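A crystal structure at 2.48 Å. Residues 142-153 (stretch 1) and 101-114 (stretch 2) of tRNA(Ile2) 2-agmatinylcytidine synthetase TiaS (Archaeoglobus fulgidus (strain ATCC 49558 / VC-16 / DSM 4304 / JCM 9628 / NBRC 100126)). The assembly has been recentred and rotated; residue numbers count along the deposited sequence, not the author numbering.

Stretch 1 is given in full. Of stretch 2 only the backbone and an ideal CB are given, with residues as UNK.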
# COMPACT_ATOMS: atom_id res chain seq x y z
N LEU A 142 18.25 -12.03 -5.68
CA LEU A 142 17.97 -13.32 -5.05
C LEU A 142 17.15 -13.18 -3.76
O LEU A 142 16.49 -14.13 -3.31
CB LEU A 142 19.27 -14.05 -4.76
CG LEU A 142 20.14 -14.36 -5.97
CD1 LEU A 142 21.55 -14.68 -5.50
CD2 LEU A 142 19.57 -15.51 -6.79
N ILE A 143 17.21 -11.99 -3.16
CA ILE A 143 16.40 -11.69 -1.98
C ILE A 143 14.93 -11.78 -2.36
O ILE A 143 14.18 -12.58 -1.81
CB ILE A 143 16.72 -10.28 -1.42
CG1 ILE A 143 18.17 -10.21 -0.92
CG2 ILE A 143 15.78 -9.92 -0.29
CD1 ILE A 143 18.71 -8.80 -0.80
N GLY A 144 14.53 -10.96 -3.33
CA GLY A 144 13.17 -10.98 -3.86
C GLY A 144 12.72 -12.32 -4.41
O GLY A 144 11.59 -12.75 -4.18
N ALA A 145 13.61 -12.98 -5.16
CA ALA A 145 13.33 -14.31 -5.73
C ALA A 145 13.00 -15.32 -4.63
O ALA A 145 12.01 -16.05 -4.74
CB ALA A 145 14.51 -14.80 -6.56
N LEU A 146 13.81 -15.34 -3.57
CA LEU A 146 13.55 -16.21 -2.43
C LEU A 146 12.25 -15.86 -1.71
O LEU A 146 11.49 -16.75 -1.28
CB LEU A 146 14.71 -16.13 -1.43
CG LEU A 146 16.01 -16.84 -1.80
CD1 LEU A 146 17.11 -16.45 -0.83
CD2 LEU A 146 15.83 -18.36 -1.81
N ALA A 147 11.99 -14.56 -1.57
CA ALA A 147 10.79 -14.08 -0.91
C ALA A 147 9.51 -14.41 -1.68
O ALA A 147 8.49 -14.72 -1.09
CB ALA A 147 10.88 -12.58 -0.66
N ALA A 148 9.57 -14.35 -3.01
CA ALA A 148 8.42 -14.69 -3.83
C ALA A 148 8.05 -16.16 -3.66
O ALA A 148 6.88 -16.54 -3.76
CB ALA A 148 8.68 -14.38 -5.29
N VAL A 149 9.05 -16.99 -3.38
CA VAL A 149 8.86 -18.43 -3.23
C VAL A 149 8.36 -18.78 -1.82
O VAL A 149 7.49 -19.65 -1.67
CB VAL A 149 10.17 -19.19 -3.57
CG1 VAL A 149 10.11 -20.66 -3.18
CG2 VAL A 149 10.47 -19.07 -5.06
N GLY A 150 8.91 -18.12 -0.80
CA GLY A 150 8.58 -18.44 0.60
C GLY A 150 7.31 -17.84 1.16
O GLY A 150 6.72 -18.38 2.10
N ALA A 151 6.87 -16.72 0.59
CA ALA A 151 5.79 -15.94 1.18
C ALA A 151 4.53 -16.77 1.38
O ALA A 151 4.02 -17.36 0.42
CB ALA A 151 5.48 -14.73 0.30
N GLU A 152 4.05 -16.83 2.62
CA GLU A 152 2.74 -17.41 2.91
C GLU A 152 1.67 -16.33 2.82
O GLU A 152 1.81 -15.27 3.44
CB GLU A 152 2.69 -18.07 4.29
CG GLU A 152 1.27 -18.45 4.69
CD GLU A 152 1.21 -19.39 5.88
OE1 GLU A 152 0.31 -19.20 6.73
OE2 GLU A 152 2.05 -20.32 5.97
N LEU A 153 0.61 -16.62 2.07
CA LEU A 153 -0.48 -15.67 1.88
C LEU A 153 -1.77 -16.13 2.55
O LEU A 153 -2.54 -16.92 1.98
CB LEU A 153 -0.72 -15.45 0.38
CG LEU A 153 0.44 -14.88 -0.45
CD1 LEU A 153 -0.05 -14.47 -1.83
CD2 LEU A 153 1.13 -13.71 0.23
N UNK A 101 10.26 -27.72 -0.23
CA UNK A 101 11.26 -26.86 0.39
C UNK A 101 10.82 -25.38 0.51
O UNK A 101 11.41 -24.61 1.27
CB UNK A 101 12.56 -26.94 -0.42
N UNK A 102 9.77 -25.00 -0.22
CA UNK A 102 9.26 -23.61 -0.20
C UNK A 102 8.81 -23.19 1.19
O UNK A 102 9.02 -22.05 1.61
CB UNK A 102 8.09 -23.46 -1.18
N UNK A 103 8.18 -24.12 1.89
CA UNK A 103 7.65 -23.87 3.23
C UNK A 103 8.75 -23.39 4.18
O UNK A 103 8.51 -22.48 4.98
CB UNK A 103 6.99 -25.14 3.78
N UNK A 104 9.96 -23.95 4.07
CA UNK A 104 11.07 -23.53 4.94
C UNK A 104 11.49 -22.06 4.75
O UNK A 104 12.24 -21.52 5.55
CB UNK A 104 12.28 -24.43 4.69
N UNK A 105 10.98 -21.43 3.69
CA UNK A 105 11.32 -20.04 3.35
C UNK A 105 10.28 -19.00 3.80
O UNK A 105 10.45 -17.81 3.52
CB UNK A 105 11.51 -19.93 1.84
N UNK A 106 9.22 -19.43 4.48
CA UNK A 106 8.21 -18.49 4.97
C UNK A 106 8.84 -17.38 5.83
O UNK A 106 8.55 -16.21 5.62
CB UNK A 106 7.15 -19.24 5.78
N UNK A 107 9.70 -17.75 6.79
CA UNK A 107 10.34 -16.73 7.62
C UNK A 107 11.18 -15.74 6.82
O UNK A 107 11.14 -14.54 7.08
CB UNK A 107 11.22 -17.40 8.67
N UNK A 108 11.95 -16.25 5.87
CA UNK A 108 12.74 -15.39 5.00
C UNK A 108 11.84 -14.37 4.32
O UNK A 108 12.07 -13.16 4.42
CB UNK A 108 13.50 -16.22 3.96
N UNK A 109 10.81 -14.86 3.64
CA UNK A 109 9.86 -14.00 2.93
C UNK A 109 9.29 -12.94 3.87
O UNK A 109 9.30 -11.76 3.54
CB UNK A 109 8.73 -14.83 2.32
N UNK A 110 8.82 -13.38 5.03
CA UNK A 110 8.30 -12.48 6.07
C UNK A 110 9.22 -11.30 6.33
O UNK A 110 8.79 -10.14 6.32
CB UNK A 110 8.08 -13.25 7.37
N UNK A 111 10.48 -11.61 6.57
CA UNK A 111 11.50 -10.62 6.89
C UNK A 111 11.77 -9.69 5.71
O UNK A 111 12.02 -8.50 5.89
CB UNK A 111 12.79 -11.32 7.32
N UNK A 112 11.72 -10.23 4.50
CA UNK A 112 11.87 -9.42 3.30
C UNK A 112 10.73 -8.42 3.15
O UNK A 112 10.93 -7.30 2.68
CB UNK A 112 11.94 -10.32 2.06
N UNK A 113 9.54 -8.82 3.58
CA UNK A 113 8.35 -7.99 3.42
C UNK A 113 8.27 -6.94 4.52
O UNK A 113 7.85 -5.82 4.27
CB UNK A 113 7.09 -8.86 3.42
N UNK A 114 8.70 -7.31 5.73
CA UNK A 114 8.54 -6.43 6.89
C UNK A 114 9.80 -5.68 7.31
O UNK A 114 9.72 -4.66 8.01
CB UNK A 114 8.04 -7.25 8.08

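Helix 142-150 packs across helix 106-114, with a closest axis approach of 7.5 Å and an angle of 120° between the N-to-C directions. No hydrogen bond joins the two stretches, so shape decides most of what follows.

Position 101 has nothing of stretch 1 within 5.5 Å of its ideal CB. Many residues would suit. It is L101, which makes no contact here.

At position 102 CA-to-CB runs sideways, and the ideal CB lies 3.9 Å from V149 O. A small or slender apolar residue would suit. The residue is A102, whose CB is 4.0 Å from V149 CG1.

Positions 103 and 104 point away from stretch 1 and could take almost anything. They are V103 and K104.

Position 105 points toward stretch 1. Its ideal CB is 3.5 Å from G150 CA, and L146 and V149 offer apolar side chains beyond. Leucine, isoleucine or methionine would suit. It is L105, with chi1 m and chi2 t. Its CD1 lies 3.7 Å from V149 CG1 and 4.1 Å from L146 CD2. The backbone is also close: G150 CA is 3.5 Å from L105 O in a CA-H...O contact. A CB on G150 would fall 2.2 Å from that L105 O, so the glycine permits this approach.

Position 106 points sideways, with its ideal CB 3.8 Å from G150 O and 4.8 Å from E152 CB. A long chain would suit, and the acid of E152 makes a basic one plausible. It is K106. Its CG packs 3.6 Å from E152 CB, but the amine does not pair with that acid. Instead K106 NZ forms a salt bridge with the side chain at 110, which includes a weak hydrogen bond. K106 CA makes a CA-H...O contact of 3.2 Å with G150 O.

Position 107 points away. Its phi of -60° allows proline, among many others. It is P107.

Position 108 points toward stretch 1, yet its ideal CB has no neighbour there within 5.5 Å. That gap favours a large apolar or aromatic residue. It is F108, with chi1 t. L146 CD1 lies over one face of the ring, 4.1 Å from its centroid, in a CH-pi contact. I143 O sits at the ring edge, 3.4 Å from F108 CE2.

Position 109 is tight: its ideal CB is 3.2 Å from A151 N and 3.4 Å from A147 O. Only a small residue looks comfortable. It is A109, whose CB also lies 3.8 Å from A151 CB.

Position 110 points sideways into open space, so polar residues would suit. It is D110, the salt-bridge partner of K106 (K106 NZ to D110 OD1, 3.2 Å).

Position 111 is out of reach, so stretch 1 sets no limit on it. It is K111, whose NZ is hydrogen-bonded elsewhere in the structure.

Position 112 points toward A147, with its ideal CB 3.7 Å from A147 CB. Small apolar residues fit. It is A112.

Position 113 points sideways, so a longer apolar chain could reach A151. It is I113, whose CD1 lies 4.3 Å from A151 CB.

Position 114 is out of reach. It is K114.

Stretch 2, residues 101-114: LAVKLKPFADKAIK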
# COMPACT_ATOMS: atom_id res chain seq x y z
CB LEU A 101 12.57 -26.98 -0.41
CG LEU A 101 13.93 -26.60 0.19
CD1 LEU A 101 14.50 -25.34 -0.44
CD2 LEU A 101 13.91 -26.48 1.71
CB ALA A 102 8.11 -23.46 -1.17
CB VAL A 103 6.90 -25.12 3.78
CG1 VAL A 103 7.85 -26.28 4.05
CG2 VAL A 103 6.09 -24.78 5.02
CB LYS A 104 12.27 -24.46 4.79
CG LYS A 104 12.04 -25.83 5.41
CD LYS A 104 13.27 -26.72 5.33
CE LYS A 104 12.91 -28.19 5.50
NZ LYS A 104 13.86 -29.08 4.78
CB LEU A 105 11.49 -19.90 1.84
CG LEU A 105 12.63 -20.65 1.16
CD1 LEU A 105 12.54 -20.40 -0.35
CD2 LEU A 105 13.99 -20.20 1.69
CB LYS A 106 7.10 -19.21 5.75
CG LYS A 106 5.85 -18.38 5.94
CD LYS A 106 5.06 -18.79 7.18
CE LYS A 106 4.50 -17.58 7.92
NZ LYS A 106 5.57 -16.70 8.50
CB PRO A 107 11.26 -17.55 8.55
CG PRO A 107 10.70 -18.93 8.55
CD PRO A 107 10.11 -19.12 7.19
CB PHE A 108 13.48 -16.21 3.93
CG PHE A 108 14.47 -15.40 3.12
CD1 PHE A 108 15.80 -15.32 3.51
CD2 PHE A 108 14.06 -14.70 1.99
CE1 PHE A 108 16.71 -14.56 2.79
CE2 PHE A 108 14.96 -13.94 1.26
CZ PHE A 108 16.28 -13.87 1.66
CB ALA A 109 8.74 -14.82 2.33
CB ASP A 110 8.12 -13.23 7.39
CG ASP A 110 6.67 -13.58 7.68
OD1 ASP A 110 5.96 -14.05 6.75
OD2 ASP A 110 6.26 -13.41 8.85
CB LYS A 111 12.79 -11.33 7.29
CG LYS A 111 13.86 -10.42 7.86
CD LYS A 111 15.07 -11.25 8.29
CE LYS A 111 16.15 -10.39 8.94
NZ LYS A 111 17.43 -11.14 9.07
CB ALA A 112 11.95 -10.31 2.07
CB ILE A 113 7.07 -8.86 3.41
CG1 ILE A 113 7.13 -9.85 2.24
CG2 ILE A 113 5.82 -8.00 3.28
CD1 ILE A 113 6.03 -10.88 2.23
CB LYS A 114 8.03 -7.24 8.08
CG LYS A 114 6.57 -7.63 7.92
CD LYS A 114 6.06 -8.40 9.11
CE LYS A 114 4.58 -8.70 8.95
NZ LYS A 114 4.02 -9.44 10.12
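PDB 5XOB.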